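Local coordinates for protein ecdysteroid-phosphate phosphatase (PDB 3C7T) that hydrolyses ecdysteroid phosphates such as ecdysone 22-phosphate to the free hormones and also acts as a protein tyrosine phosphatase, here represented by its phosphoglycerate-mutase-like domain, at residues Thr96-Gly99 with Phe100-Leu104; His26-Asn30 with Asp31-Arg35. One frame throughout, in Å; residues are numbered along the deposited sequence.

Contact 1: Thr96-Gly99 with Phe100-Leu104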
loop_
_atom_site.group_PDB
_atom_site.type_symbol
_atom_site.label_atom_id
_atom_site.label_comp_id
_atom_site.label_asym_id
_atom_site.label_seq_id
_atom_site.Cartn_x
_atom_site.Cartn_y
_atom_site.Cartn_z
ATOM N N THR A 96 7.766 -9.010 -7.619
ATOM C CA THR A 96 8.452 -8.217 -6.603
ATOM C C THR A 96 9.717 -7.604 -7.219
ATOM O O THR A 96 10.052 -6.435 -6.974
ATOM C CB THR A 96 8.759 -9.043 -5.372
ATOM O OG1 THR A 96 7.519 -9.561 -4.870
ATOM C CG2 THR A 96 9.464 -8.166 -4.258
ATOM N N ALA A 97 10.402 -8.402 -8.025
ATOM C CA ALA A 97 11.635 -7.939 -8.673
ATOM C C ALA A 97 11.343 -6.734 -9.562
ATOM O O ALA A 97 12.103 -5.749 -9.553
ATOM C CB ALA A 97 12.266 -9.096 -9.478
ATOM N N GLN A 98 10.259 -6.806 -10.338
ATOM C CA GLN A 98 9.904 -5.674 -11.183
ATOM C C GLN A 98 9.516 -4.439 -10.365
ATOM O O GLN A 98 9.974 -3.347 -10.674
ATOM C CB GLN A 98 8.792 -6.021 -12.175
ATOM C CG GLN A 98 8.547 -4.912 -13.216
ATOM C CD GLN A 98 9.781 -4.635 -14.045
ATOM O OE1 GLN A 98 10.390 -5.559 -14.589
ATOM N NE2 GLN A 98 10.171 -3.361 -14.137
ATOM N N GLY A 99 8.677 -4.601 -9.331
ATOM C CA GLY A 99 8.334 -3.464 -8.458
ATOM C C GLY A 99 9.587 -2.855 -7.848
ATOM O O GLY A 99 9.759 -1.632 -7.832
ATOM N N PHE A 100 10.508 -3.708 -7.405
ATOM C CA PHE A 100 11.755 -3.230 -6.821
ATOM C C PHE A 100 12.517 -2.354 -7.845
ATOM O O PHE A 100 12.948 -1.219 -7.555
ATOM C CB PHE A 100 12.605 -4.434 -6.372
ATOM C CG PHE A 100 13.982 -4.062 -5.932
ATOM C CD1 PHE A 100 14.200 -3.527 -4.661
ATOM C CD2 PHE A 100 15.082 -4.278 -6.773
ATOM C CE1 PHE A 100 15.470 -3.172 -4.248
ATOM C CE2 PHE A 100 16.361 -3.935 -6.356
ATOM C CZ PHE A 100 16.548 -3.381 -5.087
ATOM N N LEU A 101 12.671 -2.891 -9.052
ATOM C CA LEU A 101 13.360 -2.162 -10.133
ATOM C C LEU A 101 12.650 -0.881 -10.530
ATOM O O LEU A 101 13.302 0.107 -10.899
ATOM C CB LEU A 101 13.575 -3.088 -11.359
ATOM C CG LEU A 101 14.560 -4.236 -11.159
ATOM C CD1 LEU A 101 14.537 -5.193 -12.364
ATOM C CD2 LEU A 101 15.976 -3.737 -10.918
ATOM N N ASP A 102 11.322 -0.882 -10.458
ATOM C CA ASP A 102 10.544 0.328 -10.748
ATOM C C ASP A 102 10.846 1.420 -9.700
ATOM O O ASP A 102 11.036 2.588 -10.038
ATOM C CB ASP A 102 9.043 0.038 -10.764
ATOM C CG ASP A 102 8.593 -0.787 -11.976
ATOM O OD1 ASP A 102 9.333 -0.902 -12.971
ATOM O OD2 ASP A 102 7.461 -1.332 -11.917
ATOM N N GLY A 103 10.880 1.034 -8.426
ATOM C CA GLY A 103 11.151 1.981 -7.335
ATOM C C GLY A 103 12.570 2.520 -7.434
ATOM O O GLY A 103 12.824 3.734 -7.225
ATOM N N LEU A 104 13.488 1.618 -7.769
ATOM C CA LEU A 104 14.907 1.926 -7.974
ATOM C C LEU A 104 15.178 2.839 -9.182
ATOM O O LEU A 104 16.212 3.506 -9.246
ATOM C CB LEU A 104 15.695 0.614 -8.116
ATOM C CG LEU A 104 17.225 0.598 -8.087
ATOM C CD1 LEU A 104 17.766 1.258 -6.807
ATOM C CD2 LEU A 104 17.764 -0.814 -8.236
#
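Gln98 and Asp102 meet one helical turn apart. Gln98 NE2 donates to Asp102 OD1 at 2.8 Å. The acceptor lies in the plane of the amide, but the carboxylate is met from above its own plane, and the two planes are turned 49° against each other. The bend in the glutamine chain at chi2 (60°) folds the amide forward along the helix toward the aspartate. The other end of the amide is also held: Gln98 OE1 accepts from Asn144 N. With OE1 accepting and NE2 donating, the amide is probably held against a flip.

This is helix 91-104, the crossover helix of a beta-alpha-beta unit between strands 84-87 and 112-114 in the histidine phosphatase fold. Its buried sides carry apolar groups. The Phe100 side chain touches Val71 and Met75 of helix 62-77. Phe100 CB sits 3.3 Å from Thr96 O. Leu101 CG lies 3.3 Å from Ala97 O, and the Leu101 side chain touches Ile112 of strand 112-114. Backbone bonds run underneath, Phe100 N to Thr96 O and Asp102 N to Gln98 O among them. Thr96 OG1 bonds to Arg92 O and Gly13 N, and the Thr96 side chain touches His12, the active-site histidine that forms the phosphohistidine intermediate.

Contact 2: His26-Asn30 with Asp31-Arg35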
loop_
_atom_site.group_PDB
_atom_site.type_symbol
_atom_site.label_atom_id
_atom_site.label_comp_id
_atom_site.label_asym_id
_atom_site.label_seq_id
_atom_site.Cartn_x
_atom_site.Cartn_y
_atom_site.Cartn_z
ATOM N N HIS A 26 -14.248 -16.338 -8.046
ATOM C CA HIS A 26 -15.014 -15.111 -7.850
ATOM C C HIS A 26 -14.830 -14.078 -8.987
ATOM O O HIS A 26 -15.801 -13.450 -9.419
ATOM C CB HIS A 26 -14.675 -14.452 -6.517
ATOM C CG HIS A 26 -15.533 -13.260 -6.216
ATOM N ND1 HIS A 26 -16.817 -13.380 -5.738
ATOM C CD2 HIS A 26 -15.283 -11.930 -6.297
ATOM C CE1 HIS A 26 -17.337 -12.175 -5.572
ATOM N NE2 HIS A 26 -16.426 -11.278 -5.905
ATOM N N CYS A 27 -13.597 -13.919 -9.458
ATOM C CA CYS A 27 -13.254 -12.845 -10.407
ATOM C C CYS A 27 -13.379 -13.254 -11.870
ATOM O O CYS A 27 -13.561 -12.408 -12.740
ATOM C CB CYS A 27 -11.831 -12.346 -10.154
ATOM S SG CYS A 27 -11.675 -11.480 -8.561
ATOM N N PHE A 28 -13.270 -14.544 -12.153
ATOM C CA PHE A 28 -13.347 -14.982 -13.551
ATOM C C PHE A 28 -14.791 -15.262 -13.888
ATOM O O PHE A 28 -15.448 -16.054 -13.222
ATOM C CB PHE A 28 -12.472 -16.205 -13.809
ATOM C CG PHE A 28 -11.040 -15.873 -14.124
ATOM C CD1 PHE A 28 -10.111 -15.655 -13.106
ATOM C CD2 PHE A 28 -10.622 -15.769 -15.450
ATOM C CE1 PHE A 28 -8.780 -15.358 -13.407
ATOM C CE2 PHE A 28 -9.303 -15.463 -15.763
ATOM C CZ PHE A 28 -8.379 -15.261 -14.756
ATOM N N GLU A 29 -15.284 -14.571 -14.914
ATOM C CA GLU A 29 -16.635 -14.750 -15.434
ATOM C C GLU A 29 -16.484 -15.124 -16.905
ATOM O O GLU A 29 -15.994 -14.318 -17.710
ATOM C CB GLU A 29 -17.467 -13.465 -15.292
ATOM C CG GLU A 29 -17.316 -12.706 -13.964
ATOM C CD GLU A 29 -18.161 -11.430 -13.912
ATOM O OE1 GLU A 29 -18.392 -10.822 -14.982
ATOM O OE2 GLU A 29 -18.588 -11.027 -12.804
ATOM N N ASN A 30 -16.891 -16.350 -17.232
ATOM C CA ASN A 30 -16.692 -16.941 -18.562
ATOM C C ASN A 30 -15.253 -16.829 -19.068
ATOM O O ASN A 30 -15.015 -16.334 -20.179
ATOM C CB ASN A 30 -17.682 -16.355 -19.583
ATOM C CG ASN A 30 -18.956 -17.179 -19.695
ATOM O OD1 ASN A 30 -18.909 -18.404 -19.891
ATOM N ND2 ASN A 30 -20.108 -16.512 -19.564
ATOM N N ASP A 31 -14.310 -17.294 -18.244
ATOM C CA ASP A 31 -12.861 -17.281 -18.546
ATOM C C ASP A 31 -12.226 -15.898 -18.676
ATOM O O ASP A 31 -11.029 -15.786 -19.001
ATOM C CB ASP A 31 -12.518 -18.140 -19.774
ATOM C CG ASP A 31 -12.300 -19.610 -19.422
ATOM O OD1 ASP A 31 -11.900 -19.905 -18.265
ATOM O OD2 ASP A 31 -12.519 -20.466 -20.310
ATOM N N THR A 32 -13.016 -14.856 -18.405
ATOM C CA THR A 32 -12.515 -13.484 -18.428
ATOM C C THR A 32 -12.408 -12.911 -17.015
ATOM O O THR A 32 -13.399 -12.846 -16.289
ATOM C CB THR A 32 -13.401 -12.582 -19.298
ATOM O OG1 THR A 32 -13.461 -13.141 -20.616
ATOM C CG2 THR A 32 -12.827 -11.189 -19.388
ATOM N N TYR A 33 -11.198 -12.496 -16.667
ATOM C CA TYR A 33 -10.913 -11.865 -15.359
ATOM C C TYR A 33 -11.595 -10.506 -15.250
ATOM O O TYR A 33 -11.465 -9.676 -16.152
ATOM C CB TYR A 33 -9.408 -11.701 -15.187
ATOM C CG TYR A 33 -9.014 -10.898 -13.956
ATOM C CD1 TYR A 33 -9.203 -11.427 -12.671
ATOM C CD2 TYR A 33 -8.457 -9.619 -14.079
ATOM C CE1 TYR A 33 -8.844 -10.691 -11.536
ATOM C CE2 TYR A 33 -8.086 -8.878 -12.954
ATOM C CZ TYR A 33 -8.292 -9.423 -11.685
ATOM O OH TYR A 33 -7.932 -8.701 -10.571
ATOM N N VAL A 34 -12.316 -10.287 -14.149
ATOM C CA VAL A 34 -12.892 -8.977 -13.836
ATOM C C VAL A 34 -12.276 -8.546 -12.509
ATOM O O VAL A 34 -12.317 -9.308 -11.555
ATOM C CB VAL A 34 -14.427 -9.037 -13.659
ATOM C CG1 VAL A 34 -14.965 -7.703 -13.125
ATOM C CG2 VAL A 34 -15.144 -9.479 -14.977
ATOM N N ARG A 35 -11.702 -7.346 -12.435
ATOM C CA ARG A 35 -11.177 -6.877 -11.147
ATOM C C ARG A 35 -12.359 -6.565 -10.213
ATOM O O ARG A 35 -13.205 -5.704 -10.521
ATOM C CB ARG A 35 -10.308 -5.636 -11.330
ATOM C CG ARG A 35 -9.601 -5.190 -10.037
ATOM C CD ARG A 35 -8.910 -3.865 -10.222
ATOM N NE ARG A 35 -9.850 -2.770 -10.477
ATOM C CZ ARG A 35 -9.599 -1.481 -10.210
ATOM N NH1 ARG A 35 -8.458 -1.114 -9.626
ATOM N NH2 ARG A 35 -10.516 -0.569 -10.505
#
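Phe28 and Tyr33 lie on the same face of a short two-stranded sheet. Tyr33 CB sits over one face of the Phe28 ring, 4.0 Å from its centroid and 20° off the normal, a CH-pi contact. The touch is toward the rim, where Phe28 CZ is the atom nearest to Tyr33 CB. The two rings are oblique to each other, with planes at 53° and centroids 5.7 Å apart. At its edge the Phe28 ring meets the carbonyl of Asp31. With an alanine here in place of Phe28, Tyr33 CB would probably lose the ring face it rests on, and a gap would open beside the Asp31 carbonyl.

Cys27 packs on the Tyr33 ring from the helix end. Its CB comes to 3.7 Å from Tyr33 CE1, and its sulfur lies obliquely beside the ring. With CG anti to the backbone N (chi1 172°), the Tyr33 ring is carried to Cys27. The Tyr33 hydroxyl is hydrogen-bonded to Pro41 O, and Leu40 and Leu44 also touch this side chain.

On the face that carries Glu29 and Thr32, the glutamate chain reaches along to Val34, with Glu29 OE1 3.5 Å from Val34 CG2. Glu29 OE2 forms a salt bridge with Lys36, which also bonds to His26 O. The backbone sets this frame. Glu29 N donates to Thr32 O at 2.9 Å, nearly straight, and Thr32 N returns a bond to Glu29 O from well above the carbonyl plane. Val34 N reaches Cys27 O at 2.8 Å, so the pairing extends to the last turn of helix 23-27. Asn30 and Asp31 both have positive phi, as expected at the corners of a type I' turn in a tight two-residue beta hairpin.

Contact 1 is buried and contact 2 lies at the surface. Their centres are 27 Å apart, their nearest atoms about 16 Å, and they share no element. Contact 1 belongs to a single helix packed against the central sheet, with one polar pair on its partly exposed side and apolar groups on its buried sides. Contact 2 joins a helix end to a small separate hairpin, where two aromatics share one face, a cysteine from the helix end adds to them, and the other face carries a glutamate and a threonine. Thr96 of contact 1 touches His12. Contact 2 is remote from the annotated sites, but Arg35, at the end of its second segment, packs on Met77 of the second subunit.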